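Ribonucleoside-diphosphate reductase subunit beta (Clostridium botulinum, PDB 6ZJK) forms the metal-binding R2 subunit of a ribonucleotide reductase, carrying a two-iron site and probably supplying the radical that the catalytic subunit uses to reduce ribonucleotides. Local coordinates at residues A[88-99]-A[214-224]. Residues are numbered along the deposited sequence; the frame is centred on the assembly and turned at random.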
ATOM      1  N   LEU A  88       0.570 -31.899  18.205  1.00 53.09           N
ATOM      2  CA  LEU A  88      -0.801 -31.760  17.729  1.00 53.58           C
ATOM      3  C   LEU A  88      -1.315 -33.092  17.190  1.00 46.99           C
ATOM      4  O   LEU A  88      -0.561 -33.870  16.593  1.00 44.00           O
ATOM      5  CB  LEU A  88      -0.880 -30.693  16.637  1.00 50.22           C
ATOM      6  CG  LEU A  88      -0.484 -29.262  16.989  1.00 46.26           C
ATOM      7  CD1 LEU A  88      -0.634 -28.410  15.768  1.00 42.97           C
ATOM      8  CD2 LEU A  88      -1.343 -28.739  18.135  1.00 46.81           C
ATOM      9  N   THR A  89      -2.598 -33.367  17.434  1.00 45.36           N
ATOM     10  CA  THR A  89      -3.291 -34.544  16.926  1.00 46.42           C
ATOM     11  C   THR A  89      -3.338 -34.490  15.402  1.00 48.00           C
ATOM     12  O   THR A  89      -3.092 -33.449  14.788  1.00 46.29           O
ATOM     13  CB  THR A  89      -4.729 -34.623  17.464  1.00 49.57           C
ATOM     14  OG1 THR A  89      -5.562 -33.732  16.710  1.00 51.00           O
ATOM     15  CG2 THR A  89      -4.794 -34.205  18.920  1.00 50.69           C
ATOM     16  N   ASP A  90      -3.621 -35.631  14.766  1.00 41.53           N
ATOM     17  CA  ASP A  90      -3.838 -35.613  13.325  1.00 41.21           C
ATOM     18  C   ASP A  90      -5.025 -34.727  12.962  1.00 46.24           C
ATOM     19  O   ASP A  90      -5.002 -34.029  11.941  1.00 46.10           O
ATOM     20  CB  ASP A  90      -4.054 -37.027  12.780  1.00 43.62           C
ATOM     21  CG  ASP A  90      -2.805 -37.909  12.900  1.00 54.68           C
ATOM     22  OD1 ASP A  90      -1.687 -37.369  12.981  1.00 54.77           O
ATOM     23  OD2 ASP A  90      -2.933 -39.146  12.827  1.00 57.32           O
ATOM     24  N   GLY A  91      -6.080 -34.748  13.784  1.00 47.58           N
ATOM     25  CA  GLY A  91      -7.238 -33.912  13.504  1.00 42.99           C
ATOM     26  C   GLY A  91      -6.948 -32.428  13.654  1.00 48.26           C
ATOM     27  O   GLY A  91      -7.459 -31.603  12.885  1.00 39.09           O
ATOM     28  N   GLU A  92      -6.123 -32.066  14.642  1.00 41.31           N
ATOM     29  CA  GLU A  92      -5.738 -30.665  14.786  1.00 43.79           C
ATOM     30  C   GLU A  92      -4.874 -30.206  13.618  1.00 44.23           C
ATOM     31  O   GLU A  92      -5.089 -29.107  13.086  1.00 41.21           O
ATOM     32  CB  GLU A  92      -5.010 -30.446  16.114  1.00 44.22           C
ATOM     33  CG  GLU A  92      -5.913 -30.509  17.347  1.00 52.56           C
ATOM     34  CD  GLU A  92      -5.128 -30.653  18.651  1.00 57.02           C
ATOM     35  OE1 GLU A  92      -3.940 -31.053  18.594  1.00 55.30           O
ATOM     36  OE2 GLU A  92      -5.703 -30.376  19.730  1.00 53.24           O
ATOM     37  N   ARG A  93      -3.898 -31.037  13.197  1.00 40.82           N
ATOM     38  CA  ARG A  93      -3.047 -30.673  12.062  1.00 40.43           C
ATOM     39  C   ARG A  93      -3.853 -30.560  10.775  1.00 44.09           C
ATOM     40  O   ARG A  93      -3.647 -29.630   9.986  1.00 38.22           O
ATOM     41  CB  ARG A  93      -1.922 -31.696  11.863  1.00 41.73           C
ATOM     42  CG  ARG A  93      -0.620 -31.468  12.622  1.00 45.17           C
ATOM     43  CD  ARG A  93       0.098 -30.193  12.103  1.00 41.66           C
ATOM     44  NE  ARG A  93       0.432 -30.295  10.682  1.00 39.73           N
ATOM     45  CZ  ARG A  93       1.460 -30.975  10.179  1.00 44.10           C
ATOM     46  NH1 ARG A  93       2.289 -31.646  10.977  1.00 39.63           N
ATOM     47  NH2 ARG A  93       1.638 -31.004   8.865  1.00 40.63           N
ATOM     48  N   ASN A  94      -4.777 -31.497  10.544  1.00 40.70           N
ATOM     49  CA  ASN A  94      -5.630 -31.413   9.365  1.00 40.55           C
ATOM     50  C   ASN A  94      -6.354 -30.077   9.314  1.00 44.49           C
ATOM     51  O   ASN A  94      -6.362 -29.397   8.278  1.00 43.61           O
ATOM     52  CB  ASN A  94      -6.644 -32.569   9.376  1.00 45.10           C
ATOM     53  CG  ASN A  94      -7.688 -32.442   8.281  1.00 45.10           C
ATOM     54  OD1 ASN A  94      -7.441 -32.809   7.141  1.00 49.92           O
ATOM     55  ND2 ASN A  94      -8.874 -31.937   8.633  1.00 46.48           N
ATOM     56  N   ALA A  95      -6.889 -29.637  10.451  1.00 41.73           N
ATOM     57  CA  ALA A  95      -7.606 -28.370  10.459  1.00 43.90           C
ATOM     58  C   ALA A  95      -6.641 -27.195  10.308  1.00 39.99           C
ATOM     59  O   ALA A  95      -6.879 -26.295   9.499  1.00 41.74           O
ATOM     60  CB  ALA A  95      -8.428 -28.249  11.744  1.00 37.50           C
ATOM     61  N   PHE A  96      -5.518 -27.228  11.032  1.00 41.98           N
ATOM     62  CA  PHE A  96      -4.515 -26.163  10.985  1.00 39.59           C
ATOM     63  C   PHE A  96      -3.971 -25.946   9.569  1.00 42.07           C
ATOM     64  O   PHE A  96      -3.855 -24.801   9.110  1.00 43.24           O
ATOM     65  CB  PHE A  96      -3.400 -26.486  11.992  1.00 40.38           C
ATOM     66  CG  PHE A  96      -2.292 -25.449  12.058  1.00 41.54           C
ATOM     67  CD1 PHE A  96      -1.244 -25.476  11.142  1.00 42.67           C
ATOM     68  CD2 PHE A  96      -2.268 -24.496  13.065  1.00 41.69           C
ATOM     69  CE1 PHE A  96      -0.212 -24.513  11.189  1.00 48.55           C
ATOM     70  CE2 PHE A  96      -1.239 -23.527  13.121  1.00 41.19           C
ATOM     71  CZ  PHE A  96      -0.220 -23.545  12.187  1.00 41.61           C
ATOM     72  N   ASP A  97      -3.596 -27.027   8.874  1.00 40.22           N
ATOM     73  CA  ASP A  97      -3.005 -26.897   7.540  1.00 42.46           C
ATOM     74  C   ASP A  97      -3.981 -26.262   6.551  1.00 46.19           C
ATOM     75  O   ASP A  97      -3.613 -25.368   5.781  1.00 43.32           O
ATOM     76  CB  ASP A  97      -2.554 -28.274   7.020  1.00 45.68           C
ATOM     77  CG  ASP A  97      -1.452 -28.915   7.877  1.00 47.57           C
ATOM     78  OD1 ASP A  97      -1.007 -28.286   8.866  1.00 46.33           O
ATOM     79  OD2 ASP A  97      -1.035 -30.064   7.567  1.00 48.18           O
ATOM     80  N   LYS A  98      -5.236 -26.726   6.539  1.00 43.65           N
ATOM     81  CA  LYS A  98      -6.187 -26.230   5.543  1.00 44.91           C
ATOM     82  C   LYS A  98      -6.596 -24.782   5.805  1.00 38.31           C
ATOM     83  O   LYS A  98      -6.820 -24.014   4.864  1.00 35.75           O
ATOM     84  CB  LYS A  98      -7.417 -27.136   5.490  1.00 40.51           C
ATOM     85  CG  LYS A  98      -7.115 -28.503   4.869  1.00 41.81           C
ATOM     86  CD  LYS A  98      -8.148 -29.531   5.256  1.00 50.81           C
ATOM     87  CE  LYS A  98      -7.696 -30.915   4.820  1.00 55.40           C
ATOM     88  NZ  LYS A  98      -7.459 -30.945   3.350  1.00 56.98           N
ATOM     89  N   ILE A  99      -6.723 -24.400   7.069  1.00 35.00           N
ATOM     90  CA  ILE A  99      -7.212 -23.069   7.387  1.00 40.45           C
ATOM     91  C   ILE A  99      -6.157 -22.028   7.049  1.00 39.88           C
ATOM     92  O   ILE A  99      -6.444 -21.008   6.406  1.00 37.42           O
ATOM     93  CB  ILE A  99      -7.619 -22.995   8.866  1.00 42.35           C
ATOM     94  CG1 ILE A  99      -8.935 -23.747   9.108  1.00 41.88           C
ATOM     95  CG2 ILE A  99      -7.674 -21.570   9.321  1.00 34.96           C
ATOM     96  CD1 ILE A  99      -9.214 -23.971  10.556  1.00 41.96           C
ATOM     97  N   PHE A 214     -10.841 -20.728  15.258  1.00 36.63           N
ATOM     98  CA  PHE A 214     -10.069 -21.966  15.364  1.00 32.60           C
ATOM     99  C   PHE A 214      -8.812 -21.763  16.205  1.00 37.25           C
ATOM    100  O   PHE A 214      -8.543 -22.539  17.137  1.00 33.89           O
ATOM    101  CB  PHE A 214      -9.702 -22.508  13.977  1.00 38.46           C
ATOM    102  CG  PHE A 214      -8.733 -23.682  14.025  1.00 41.80           C
ATOM    103  CD1 PHE A 214      -9.183 -24.939  14.411  1.00 42.52           C
ATOM    104  CD2 PHE A 214      -7.393 -23.528  13.690  1.00 37.72           C
ATOM    105  CE1 PHE A 214      -8.312 -26.025  14.479  1.00 38.21           C
ATOM    106  CE2 PHE A 214      -6.501 -24.607  13.752  1.00 38.71           C
ATOM    107  CZ  PHE A 214      -6.967 -25.853  14.149  1.00 43.20           C
ATOM    108  N   PHE A 215      -8.025 -20.726  15.885  1.00 36.30           N
ATOM    109  CA  PHE A 215      -6.764 -20.506  16.585  1.00 34.09           C
ATOM    110  C   PHE A 215      -6.999 -20.121  18.037  1.00 36.19           C
ATOM    111  O   PHE A 215      -6.268 -20.584  18.923  1.00 33.18           O
ATOM    112  CB  PHE A 215      -5.929 -19.462  15.831  1.00 35.42           C
ATOM    113  CG  PHE A 215      -5.533 -19.938  14.476  1.00 36.66           C
ATOM    114  CD1 PHE A 215      -4.511 -20.865  14.335  1.00 33.81           C
ATOM    115  CD2 PHE A 215      -6.249 -19.550  13.354  1.00 35.94           C
ATOM    116  CE1 PHE A 215      -4.173 -21.358  13.079  1.00 40.56           C
ATOM    117  CE2 PHE A 215      -5.923 -20.035  12.102  1.00 37.40           C
ATOM    118  CZ  PHE A 215      -4.883 -20.942  11.961  1.00 36.84           C
ATOM    119  N   TYR A 216      -8.068 -19.348  18.313  1.00 32.16           N
ATOM    120  CA  TYR A 216      -8.417 -19.060  19.700  1.00 36.47           C
ATOM    121  C   TYR A 216      -8.863 -20.324  20.433  1.00 38.01           C
ATOM    122  O   TYR A 216      -8.553 -20.497  21.619  1.00 32.08           O
ATOM    123  CB  TYR A 216      -9.519 -17.987  19.777  1.00 34.65           C
ATOM    124  CG  TYR A 216      -9.135 -16.639  19.158  1.00 39.41           C
ATOM    125  CD1 TYR A 216      -7.794 -16.295  18.950  1.00 34.70           C
ATOM    126  CD2 TYR A 216     -10.114 -15.706  18.800  1.00 32.87           C
ATOM    127  CE1 TYR A 216      -7.431 -15.080  18.369  1.00 34.38           C
ATOM    128  CE2 TYR A 216      -9.759 -14.459  18.221  1.00 36.35           C
ATOM    129  CZ  TYR A 216      -8.423 -14.149  18.016  1.00 41.80           C
ATOM    130  OH  TYR A 216      -8.066 -12.918  17.446  1.00 36.17           O
ATOM    131  N   THR A 217      -9.588 -21.218  19.748  1.00 31.96           N
ATOM    132  CA  THR A 217      -9.994 -22.471  20.385  1.00 41.31           C
ATOM    133  C   THR A 217      -8.782 -23.332  20.726  1.00 43.67           C
ATOM    134  O   THR A 217      -8.764 -23.974  21.780  1.00 44.23           O
ATOM    135  CB  THR A 217     -10.988 -23.246  19.512  1.00 33.92           C
ATOM    136  OG1 THR A 217     -12.229 -22.524  19.440  1.00 35.44           O
ATOM    137  CG2 THR A 217     -11.272 -24.622  20.098  1.00 41.34           C
ATOM    138  N   LEU A 218      -7.759 -23.362  19.852  1.00 40.84           N
ATOM    139  CA  LEU A 218      -6.533 -24.091  20.189  1.00 40.13           C
ATOM    140  C   LEU A 218      -5.855 -23.478  21.407  1.00 39.70           C
ATOM    141  O   LEU A 218      -5.564 -24.177  22.389  1.00 39.45           O
ATOM    142  CB  LEU A 218      -5.561 -24.109  19.002  1.00 39.67           C
ATOM    143  CG  LEU A 218      -5.828 -25.037  17.813  1.00 42.99           C
ATOM    144  CD1 LEU A 218      -4.657 -25.002  16.835  1.00 47.87           C
ATOM    145  CD2 LEU A 218      -6.096 -26.458  18.315  1.00 41.80           C
ATOM    146  N   ALA A 219      -5.630 -22.152  21.362  1.00 34.46           N
ATOM    147  CA  ALA A 219      -4.933 -21.437  22.431  1.00 41.84           C
ATOM    148  C   ALA A 219      -5.680 -21.491  23.753  1.00 41.84           C
ATOM    149  O   ALA A 219      -5.049 -21.469  24.818  1.00 45.80           O
ATOM    150  CB  ALA A 219      -4.726 -19.974  22.038  1.00 39.67           C
ATOM    151  N   ARG A 220      -7.015 -21.560  23.715  1.00 43.57           N
ATOM    152  CA  ARG A 220      -7.770 -21.670  24.959  1.00 47.87           C
ATOM    153  C   ARG A 220      -7.420 -22.963  25.690  1.00 46.54           C
ATOM    154  O   ARG A 220      -7.532 -23.025  26.921  1.00 55.17           O
ATOM    155  CB  ARG A 220      -9.286 -21.604  24.689  1.00 45.08           C
ATOM    156  CG  ARG A 220     -10.151 -20.987  25.833  1.00 45.65           C
ATOM    157  CD  ARG A 220     -11.646 -21.237  25.601  1.00 46.15           C
ATOM    158  NE  ARG A 220     -12.520 -20.601  26.595  1.00 45.53           N
ATOM    159  CZ  ARG A 220     -13.802 -20.901  26.743  1.00 49.46           C
ATOM    160  NH1 ARG A 220     -14.344 -21.852  25.980  1.00 46.69           N
ATOM    161  NH2 ARG A 220     -14.542 -20.276  27.664  1.00 55.83           N
ATOM    162  N   GLN A 221      -6.974 -23.995  24.955  1.00 45.31           N
ATOM    163  CA  GLN A 221      -6.548 -25.264  25.537  1.00 51.64           C
ATOM    164  C   GLN A 221      -5.059 -25.325  25.837  1.00 48.57           C
ATOM    165  O   GLN A 221      -4.582 -26.378  26.274  1.00 47.30           O
ATOM    166  CB  GLN A 221      -6.835 -26.443  24.593  1.00 50.03           C
ATOM    167  CG  GLN A 221      -8.169 -26.446  23.898  1.00 51.23           C
ATOM    168  CD  GLN A 221      -8.240 -27.544  22.852  1.00 50.25           C
ATOM    169  OE1 GLN A 221      -7.558 -28.550  22.964  1.00 50.93           O
ATOM    170  NE2 GLN A 221      -8.974 -27.297  21.772  1.00 50.33           N
ATOM    171  N   GLY A 222      -4.303 -24.266  25.564  1.00 47.74           N
ATOM    172  CA  GLY A 222      -2.873 -24.291  25.802  1.00 49.75           C
ATOM    173  C   GLY A 222      -2.011 -24.701  24.620  1.00 47.44           C
ATOM    174  O   GLY A 222      -0.810 -24.935  24.805  1.00 50.09           O
ATOM    175  N   LYS A 223      -2.581 -24.808  23.422  1.00 46.95           N
ATOM    176  CA  LYS A 223      -1.871 -25.252  22.228  1.00 45.56           C
ATOM    177  C   LYS A 223      -1.699 -24.077  21.265  1.00 49.64           C
ATOM    178  O   LYS A 223      -2.665 -23.364  20.968  1.00 42.27           O
ATOM    179  CB  LYS A 223      -2.631 -26.412  21.564  1.00 47.16           C
ATOM    180  CG  LYS A 223      -2.744 -27.686  22.445  1.00 51.63           C
ATOM    181  CD  LYS A 223      -3.805 -28.708  21.942  1.00 58.25           C
ATOM    182  CE  LYS A 223      -3.866 -29.964  22.834  1.00 65.67           C
ATOM    183  NZ  LYS A 223      -5.077 -30.834  22.630  1.00 64.16           N
ATOM    184  N   MET A 224      -0.466 -23.880  20.773  1.00 49.67           N
ATOM    185  CA  MET A 224      -0.144 -22.836  19.790  1.00 43.23           C
ATOM    186  C   MET A 224      -0.554 -21.448  20.272  1.00 37.35           C
ATOM    187  O   MET A 224      -1.233 -20.707  19.564  1.00 38.76           O
ATOM    188  CB  MET A 224      -0.785 -23.127  18.426  1.00 37.40           C
ATOM    189  CG  MET A 224      -0.486 -24.532  17.904  1.00 44.88           C
ATOM    190  SD  MET A 224       1.276 -24.947  17.716  1.00 42.45           S
ATOM    191  CE  MET A 224       1.751 -23.895  16.325  1.00 45.82           C
TER
HETATM  192  O   HOH W   1      -8.564 -30.104  20.247  1.00 51.16           O
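The F214 ring is held between I99 and L218: I99 CD1 makes a CH-pi contact over one face, 3.9 Å from the ring centroid, and L218 CG lies against the opposite face, both atoms offset toward the rim. At its edge the ring meets E92 O, and A95 CB comes to 3.5 Å from F214 CE1; the small methyl of A95 suits this close approach. CG of F214 stands anti to the backbone N (chi1 172°), which carries the ring across the gap to helix 90-118. F215 lays one face over F214 CD2 and turns its edge to F96, F215 CE1 lying 3.6 Å from F96 CE2 with the ring planes at 79°. I99 is branched and serves both phenylalanines, CD1 on F214 and CG2 beside F215. Farther along, the flexible thioether chain of M224 lies between F96 and L88, its CE near the F96 ring and its CG near L88 CD2.

The polar end is built on E92. T89 OG1 caps E92 N, and E92 OE1 accepts from T89 N at 2.9 Å, a capping box; the other oxygen, OE2, takes K223 NZ on its syn lone pair in a 3.0 Å salt bridge, and a water links OE2 to Q221 NE2. The extended K223 chain carries its ammonium across to E92, and G222, the residue before K223, ends helix 190-220 in a Schellman motif with a positive phi that glycine readily accommodates.

The contact joins the start of helix 90-118 to the end of helix 190-220 within the all-helical R2 fold; the short segments run roughly antiparallel, with 146° between their N-to-C directions and axes 11.5 Å apart. Beyond them, the side chain of F215, itself about 12 Å from a bound iron, stacks with F231 of helix 225-255, and V286 of helix 262-287 packs against I99.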